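Local atomic coordinates of transcriptional regulator, LacI family (Arthrobacter sp., PDB entry 4RKQ), a protein that probably senses a sugar or related small molecule through a periplasmic-binding-protein-like domain and regulates transcription in the manner of LacI-family repressors. Residues A[31-36]-A[247-252]; A[36-41]-A[48-53]. All blocks are in the same frame, centred on the assembly; numbering follows the deposited sequence.

Interaction 1 of 2, residues A[31-36]-A[247-252]; sequences PAFASS and REVGRA
In the N-terminal lobe of the LacI-type effector-binding domain, helix 29-43 and helix 246-262 cross on one face of the sheet and touch through F33, S36, V249, G250 and the backbone of R247. The axes of segments 31-36 and 247-252 come within 8.8 Å and cross at -55°. The backbones approach most nearly at S36 and G250, whose CA atoms are 5.4 Å apart. S36 points its hydroxyl at the other helix: OG stands anti to the backbone N (chi1 167°) and rests on the backbone, 3.7 Å from CA of R247 and 3.7 Å from CA of G250. The same OG is hydrogen-bonded to the carbonyl oxygen of L246, at the first turn of the second helix. G250, without a side chain, lets the serine come this near. Towards the sheet the contact turns apolar. The ring of F33 presents its edge to V249, with F33 CE1 3.9 Å from V249 CG1, which lies near the ring plane, and the two side chains cross at about a right angle. L97 of strand 94-97 touches both of them, L20 lies against F33, and Y77 meets the F33 ring edge-to-face. The chemistry is thus divided: a serine hydroxyl satisfied by a helix-start carbonyl sits beside a glycine, while a phenylalanine edge and a valine methyl meet on the side facing the strands.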
ATOM      1  N   PRO A  31      -1.008   1.441  -4.775  1.00 16.25           N
ATOM      2  CA  PRO A  31      -0.440   0.090  -4.872  1.00 18.50           C
ATOM      3  C   PRO A  31      -1.475  -0.978  -5.184  1.00 19.72           C
ATOM      4  O   PRO A  31      -1.160  -1.909  -5.881  1.00 15.06           O
ATOM      5  CB  PRO A  31       0.186  -0.164  -3.501  1.00 21.99           C
ATOM      6  CG  PRO A  31       0.151   1.131  -2.784  1.00 17.32           C
ATOM      7  CD  PRO A  31      -0.627   2.134  -3.524  1.00 15.59           C
ATOM      8  N   ALA A  32      -2.706  -0.801  -4.711  1.00 17.19           N
ATOM      9  CA  ALA A  32      -3.775  -1.767  -5.018  1.00 19.60           C
ATOM     10  C   ALA A  32      -4.138  -1.741  -6.490  1.00 14.68           C
ATOM     11  O   ALA A  32      -4.253  -2.782  -7.147  1.00 15.47           O
ATOM     12  CB  ALA A  32      -4.980  -1.497  -4.171  1.00 20.54           C
ATOM     13  N   PHE A  33      -4.263  -0.544  -7.035  1.00 15.18           N
ATOM     14  CA  PHE A  33      -4.481  -0.357  -8.458  1.00 15.31           C
ATOM     15  C   PHE A  33      -3.335  -0.930  -9.284  1.00 19.99           C
ATOM     16  O   PHE A  33      -3.542  -1.695 -10.219  1.00 15.31           O
ATOM     17  CB  PHE A  33      -4.647   1.131  -8.774  1.00 13.43           C
ATOM     18  CG  PHE A  33      -4.626   1.437 -10.231  1.00 18.25           C
ATOM     19  CD1 PHE A  33      -5.715   1.145 -11.018  1.00 17.35           C
ATOM     20  CD2 PHE A  33      -3.529   2.023 -10.803  1.00 14.61           C
ATOM     21  CE1 PHE A  33      -5.721   1.408 -12.349  1.00 18.60           C
ATOM     22  CE2 PHE A  33      -3.525   2.288 -12.142  1.00 15.87           C
ATOM     23  CZ  PHE A  33      -4.612   1.987 -12.912  1.00 16.34           C
ATOM     24  N   ALA A  34      -2.111  -0.550  -8.954  1.00 13.06           N
ATOM     25  CA  ALA A  34      -0.960  -1.054  -9.663  1.00 11.68           C
ATOM     26  C   ALA A  34      -0.880  -2.564  -9.642  1.00 16.07           C
ATOM     27  O   ALA A  34      -0.635  -3.153 -10.689  1.00 12.73           O
ATOM     28  CB  ALA A  34       0.341  -0.448  -9.137  1.00 14.01           C
ATOM     29  N   SER A  35      -1.077  -3.176  -8.483  1.00 13.81           N
ATOM     30  CA  SER A  35      -0.992  -4.622  -8.362  1.00 12.48           C
ATOM     31  C   SER A  35      -2.030  -5.283  -9.303  1.00 13.00           C
ATOM     32  O   SER A  35      -1.759  -6.290  -9.946  1.00 16.98           O
ATOM     33  CB  SER A  35      -1.280  -5.050  -6.918  1.00 18.80           C
ATOM     34  OG  SER A  35      -1.244  -6.459  -6.804  1.00 19.48           O
ATOM     35  N   SER A  36      -3.234  -4.720  -9.361  1.00 12.58           N
ATOM     36  CA  SER A  36      -4.292  -5.311 -10.174  1.00 16.68           C
ATOM     37  C   SER A  36      -3.927  -5.244 -11.665  1.00 19.13           C
ATOM     38  O   SER A  36      -4.128  -6.205 -12.426  1.00 18.47           O
ATOM     39  CB  SER A  36      -5.621  -4.605  -9.873  1.00 22.36           C
ATOM     40  OG  SER A  36      -6.550  -4.967 -10.856  1.00 28.01           O
ATOM     41  N   ARG A 247     -10.122  -5.319  -9.442  1.00 17.06           N
ATOM     42  CA  ARG A 247      -9.978  -6.209 -10.599  1.00 21.05           C
ATOM     43  C   ARG A 247     -10.719  -5.675 -11.834  1.00 18.77           C
ATOM     44  O   ARG A 247     -10.236  -5.829 -12.957  1.00 24.67           O
ATOM     45  CB  ARG A 247     -10.474  -7.617 -10.279  1.00 27.97           C
ATOM     46  CG  ARG A 247      -9.562  -8.363  -9.329  1.00 46.93           C
ATOM     47  CD  ARG A 247      -9.931  -9.834  -9.284  1.00104.77           C
ATOM     48  NE  ARG A 247     -10.218 -10.226  -7.914  1.00125.79           N
ATOM     49  CZ  ARG A 247     -11.390 -10.674  -7.478  1.00 95.69           C
ATOM     50  NH1 ARG A 247     -11.521 -10.980  -6.201  1.00 85.27           N
ATOM     51  NH2 ARG A 247     -12.419 -10.841  -8.307  1.00151.43           N
ATOM     52  N   GLU A 248     -11.908  -5.120 -11.614  1.00 23.42           N
ATOM     53  CA  GLU A 248     -12.707  -4.454 -12.666  1.00 24.56           C
ATOM     54  C   GLU A 248     -12.048  -3.190 -13.213  1.00 19.52           C
ATOM     55  O   GLU A 248     -12.087  -2.939 -14.419  1.00 21.56           O
ATOM     56  CB  GLU A 248     -14.091  -4.069 -12.127  1.00 33.37           C
ATOM     57  CG  GLU A 248     -15.198  -5.014 -12.541  1.00114.06           C
ATOM     58  CD  GLU A 248     -16.094  -5.388 -11.383  1.00186.78           C
ATOM     59  OE1 GLU A 248     -17.140  -4.734 -11.194  1.00 66.68           O
ATOM     60  OE2 GLU A 248     -15.737  -6.331 -10.648  1.00144.39           O
ATOM     61  N   VAL A 249     -11.492  -2.368 -12.333  1.00 19.16           N
ATOM     62  CA  VAL A 249     -10.798  -1.167 -12.812  1.00 19.53           C
ATOM     63  C   VAL A 249      -9.590  -1.565 -13.649  1.00 14.40           C
ATOM     64  O   VAL A 249      -9.369  -1.051 -14.766  1.00 19.29           O
ATOM     65  CB  VAL A 249     -10.341  -0.229 -11.692  1.00 21.42           C
ATOM     66  CG1 VAL A 249      -9.619   0.951 -12.310  1.00 24.30           C
ATOM     67  CG2 VAL A 249     -11.522   0.263 -10.879  1.00 35.27           C
ATOM     68  N   GLY A 250      -8.806  -2.483 -13.098  1.00 21.10           N
ATOM     69  CA  GLY A 250      -7.703  -3.121 -13.815  1.00 23.76           C
ATOM     70  C   GLY A 250      -8.086  -3.748 -15.134  1.00 22.62           C
ATOM     71  O   GLY A 250      -7.409  -3.532 -16.163  1.00 16.75           O
ATOM     72  N   ARG A 251      -9.153  -4.550 -15.138  1.00 19.76           N
ATOM     73  CA  ARG A 251      -9.607  -5.118 -16.413  1.00 21.32           C
ATOM     74  C   ARG A 251     -10.049  -4.063 -17.415  1.00 13.59           C
ATOM     75  O   ARG A 251      -9.797  -4.182 -18.608  1.00 21.93           O
ATOM     76  CB  ARG A 251     -10.699  -6.159 -16.172  1.00 23.74           C
ATOM     77  CG  ARG A 251     -11.080  -7.001 -17.364  1.00 44.18           C
ATOM     78  CD  ARG A 251     -11.698  -8.340 -16.953  1.00 61.41           C
ATOM     79  NE  ARG A 251     -12.474  -8.273 -15.713  1.00 55.19           N
ATOM     80  CZ  ARG A 251     -13.671  -7.693 -15.575  1.00162.99           C
ATOM     81  NH1 ARG A 251     -14.268  -7.707 -14.388  1.00 62.13           N
ATOM     82  NH2 ARG A 251     -14.277  -7.086 -16.592  1.00 64.69           N
ATOM     83  N   ALA A 252     -10.740  -3.036 -16.973  1.00 17.85           N
ATOM     84  CA  ALA A 252     -11.195  -2.018 -17.905  1.00 22.45           C
ATOM     85  C   ALA A 252      -9.992  -1.360 -18.598  1.00 17.55           C
ATOM     86  O   ALA A 252      -9.993  -1.123 -19.806  1.00 19.68           O
ATOM     87  CB  ALA A 252     -12.009  -0.979 -17.152  1.00 22.73           C
TER

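Interaction 2 of 2, residues A[36-41]-A[48-53]; sequences SVVELA and VVVDDY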
ATOM      1  N   SER A  36      -3.234  -4.720  -9.361  1.00 12.58           N
ATOM      2  CA  SER A  36      -4.292  -5.311 -10.174  1.00 16.68           C
ATOM      3  C   SER A  36      -3.927  -5.244 -11.665  1.00 19.13           C
ATOM      4  O   SER A  36      -4.128  -6.205 -12.426  1.00 18.47           O
ATOM      5  CB  SER A  36      -5.621  -4.605  -9.873  1.00 22.36           C
ATOM      6  OG  SER A  36      -6.550  -4.967 -10.856  1.00 28.01           O
ATOM      7  N   VAL A  37      -3.370  -4.117 -12.093  1.00 16.26           N
ATOM      8  CA  VAL A  37      -2.906  -3.965 -13.472  1.00 13.22           C
ATOM      9  C   VAL A  37      -1.710  -4.871 -13.768  1.00 16.24           C
ATOM     10  O   VAL A  37      -1.666  -5.523 -14.833  1.00 13.37           O
ATOM     11  CB  VAL A  37      -2.554  -2.494 -13.856  1.00 13.02           C
ATOM     12  CG1 VAL A  37      -1.990  -2.439 -15.263  1.00 19.37           C
ATOM     13  CG2 VAL A  37      -3.785  -1.601 -13.761  1.00 17.95           C
ATOM     14  N   VAL A  38      -0.763  -4.959 -12.840  1.00 12.52           N
ATOM     15  CA  VAL A  38       0.386  -5.831 -13.059  1.00 14.81           C
ATOM     16  C   VAL A  38      -0.050  -7.311 -13.168  1.00 16.73           C
ATOM     17  O   VAL A  38       0.494  -8.008 -13.997  1.00 17.03           O
ATOM     18  CB  VAL A  38       1.457  -5.680 -12.003  1.00 12.30           C
ATOM     19  CG1 VAL A  38       2.566  -6.656 -12.236  1.00 11.17           C
ATOM     20  CG2 VAL A  38       2.049  -4.280 -12.089  1.00 16.84           C
ATOM     21  N   GLU A  39      -0.988  -7.730 -12.326  1.00 18.17           N
ATOM     22  CA  GLU A  39      -1.605  -9.066 -12.416  1.00 19.25           C
ATOM     23  C   GLU A  39      -2.149  -9.378 -13.820  1.00 16.27           C
ATOM     24  O   GLU A  39      -1.760 -10.371 -14.440  1.00 17.26           O
ATOM     25  CB  GLU A  39      -2.715  -9.237 -11.400  1.00 15.26           C
ATOM     26  CG  GLU A  39      -3.498 -10.571 -11.485  1.00 19.07           C
ATOM     27  CD  GLU A  39      -2.781 -11.786 -10.922  1.00 32.76           C
ATOM     28  OE1 GLU A  39      -1.599 -11.686 -10.514  1.00 32.19           O
ATOM     29  OE2 GLU A  39      -3.414 -12.873 -10.885  1.00 34.00           O
ATOM     30  N   LEU A  40      -3.002  -8.510 -14.342  1.00 18.02           N
ATOM     31  CA  LEU A  40      -3.667  -8.787 -15.623  1.00 22.88           C
ATOM     32  C   LEU A  40      -2.693  -8.738 -16.764  1.00 24.05           C
ATOM     33  O   LEU A  40      -2.753  -9.569 -17.642  1.00 18.17           O
ATOM     34  CB  LEU A  40      -4.849  -7.851 -15.843  1.00 15.11           C
ATOM     35  CG  LEU A  40      -5.907  -8.006 -14.780  1.00 20.18           C
ATOM     36  CD1 LEU A  40      -6.804  -6.785 -14.795  1.00 34.70           C
ATOM     37  CD2 LEU A  40      -6.686  -9.289 -14.982  1.00 30.00           C
ATOM     38  N   ALA A  41      -1.728  -7.816 -16.732  1.00 14.26           N
ATOM     39  CA  ALA A  41      -0.773  -7.695 -17.783  1.00 16.87           C
ATOM     40  C   ALA A  41       0.162  -8.880 -17.772  1.00 13.07           C
ATOM     41  O   ALA A  41       0.559  -9.408 -18.837  1.00 17.88           O
ATOM     42  CB  ALA A  41       0.028  -6.386 -17.660  1.00 15.81           C
ATOM     43  N   VAL A  48       5.778  -5.317 -17.298  1.00 19.92           N
ATOM     44  CA  VAL A  48       5.253  -4.071 -16.742  1.00 14.73           C
ATOM     45  C   VAL A  48       6.338  -3.426 -15.864  1.00 18.77           C
ATOM     46  O   VAL A  48       7.031  -4.103 -15.085  1.00 15.38           O
ATOM     47  CB  VAL A  48       4.007  -4.276 -15.851  1.00 17.87           C
ATOM     48  CG1 VAL A  48       3.452  -2.946 -15.342  1.00 27.25           C
ATOM     49  CG2 VAL A  48       2.905  -5.022 -16.582  1.00 30.97           C
ATOM     50  N   VAL A  49       6.494  -2.127 -16.009  1.00 15.96           N
ATOM     51  CA  VAL A  49       7.344  -1.339 -15.107  1.00 14.09           C
ATOM     52  C   VAL A  49       6.524  -0.168 -14.506  1.00 14.72           C
ATOM     53  O   VAL A  49       5.732   0.495 -15.201  1.00 23.90           O
ATOM     54  CB  VAL A  49       8.576  -0.766 -15.800  1.00 31.23           C
ATOM     55  CG1 VAL A  49       9.602  -1.881 -16.013  1.00 31.18           C
ATOM     56  CG2 VAL A  49       8.205  -0.104 -17.116  1.00 20.77           C
ATOM     57  N   VAL A  50       6.730   0.073 -13.211  1.00 12.52           N
ATOM     58  CA  VAL A  50       5.996   1.099 -12.487  1.00 14.85           C
ATOM     59  C   VAL A  50       6.932   2.279 -12.225  1.00 12.46           C
ATOM     60  O   VAL A  50       8.077   2.051 -11.823  1.00 12.48           O
ATOM     61  CB  VAL A  50       5.460   0.529 -11.153  1.00 17.73           C
ATOM     62  CG1 VAL A  50       4.823   1.634 -10.334  1.00 19.39           C
ATOM     63  CG2 VAL A  50       4.437  -0.562 -11.449  1.00 22.89           C
ATOM     64  N   ASP A  51       6.476   3.495 -12.519  1.00 12.99           N
ATOM     65  CA  ASP A  51       7.193   4.724 -12.117  1.00 13.73           C
ATOM     66  C   ASP A  51       6.294   5.458 -11.087  1.00 15.43           C
ATOM     67  O   ASP A  51       5.199   5.961 -11.454  1.00 12.81           O
ATOM     68  CB  ASP A  51       7.416   5.608 -13.317  1.00 11.73           C
ATOM     69  CG  ASP A  51       8.242   6.875 -13.002  1.00 22.63           C
ATOM     70  OD1 ASP A  51       8.342   7.306 -11.833  1.00 18.51           O
ATOM     71  OD2 ASP A  51       8.769   7.457 -13.967  1.00 18.69           O
ATOM     72  N   ASP A  52       6.768   5.489  -9.832  1.00 12.84           N
ATOM     73  CA  ASP A  52       6.150   6.234  -8.746  1.00 11.06           C
ATOM     74  C   ASP A  52       6.778   7.617  -8.854  1.00 14.40           C
ATOM     75  O   ASP A  52       7.984   7.778  -8.521  1.00 12.52           O
ATOM     76  CB  ASP A  52       6.470   5.608  -7.394  1.00 14.53           C
ATOM     77  CG  ASP A  52       6.195   6.528  -6.218  1.00 21.53           C
ATOM     78  OD1 ASP A  52       5.535   7.579  -6.376  1.00 19.81           O
ATOM     79  OD2 ASP A  52       6.709   6.213  -5.124  1.00 16.00           O
ATOM     80  N   TYR A  53       6.003   8.570  -9.354  1.00 15.04           N
ATOM     81  CA  TYR A  53       6.548   9.908  -9.640  1.00 11.41           C
ATOM     82  C   TYR A  53       6.319  10.945  -8.531  1.00 11.06           C
ATOM     83  O   TYR A  53       6.555  12.127  -8.727  1.00 17.74           O
ATOM     84  CB  TYR A  53       6.098  10.446 -11.005  1.00 12.87           C
ATOM     85  CG  TYR A  53       4.646  10.740 -11.150  1.00 10.38           C
ATOM     86  CD1 TYR A  53       4.124  11.953 -10.787  1.00 17.90           C
ATOM     87  CD2 TYR A  53       3.769   9.777 -11.730  1.00 16.01           C
ATOM     88  CE1 TYR A  53       2.767  12.224 -10.951  1.00 16.17           C
ATOM     89  CE2 TYR A  53       2.418  10.042 -11.894  1.00 14.97           C
ATOM     90  CZ  TYR A  53       1.930  11.246 -11.482  1.00 16.67           C
ATOM     91  OH  TYR A  53       0.612  11.541 -11.638  1.00 15.80           O
TER
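Helix segment 36-41 runs nearly antiparallel to strand 48-52, at 164° between their directions and with axes 9.4 Å apart, as expected where a helix leads into the next strand of a beta-alpha-beta crossover. V48 carries the contact, using both of its methyls. V48 CG1, anti to the backbone N (chi1 -177°), meets V38 CG2 at 3.8 Å, whereas V48 CG2 presses on A41 CB at 3.4 Å, tighter than ordinary van der Waals contact. V48 therefore fits against two helix residues three positions apart, on the same flank of the helix. V38 CG2 also reaches along the strand to V50 CG2, more loosely, at 4.5 Å. L20 of the neighbouring strand 17-22 adds to this apolar layer, touching V38, V48 and V50, and W46 lies against A41. The backbone of V50 is hydrogen-bonded to the second subunit and its side chain packs on V50 there; from the helix, V38 packs on H55 of that subunit. The contact is purely aliphatic and buried, consistent with stability drawn from exclusion of water and close methyl packing, tight at the A41-V48 pair.

From the N terminus, strand 17-22 leads into helix 29-43, which serves both contacts; S36 ends one segment and begins the other, but makes its contact in interaction 1. Interaction 2 closes first, a short loop in which the chain turns from the end of this helix into edge strand 47-52. Interaction 1 closes only after 210 intervening residues, after the chain has added further strands of this lobe, built the other lobe and returned in helix 246-262; interaction 2 is nested inside that large loop. Their centres are 9 Å apart, and they meet where CD1 of L40 packs 3.3 Å from N of R251. Together they join the first beta-alpha-beta unit to a late helix of the same lobe.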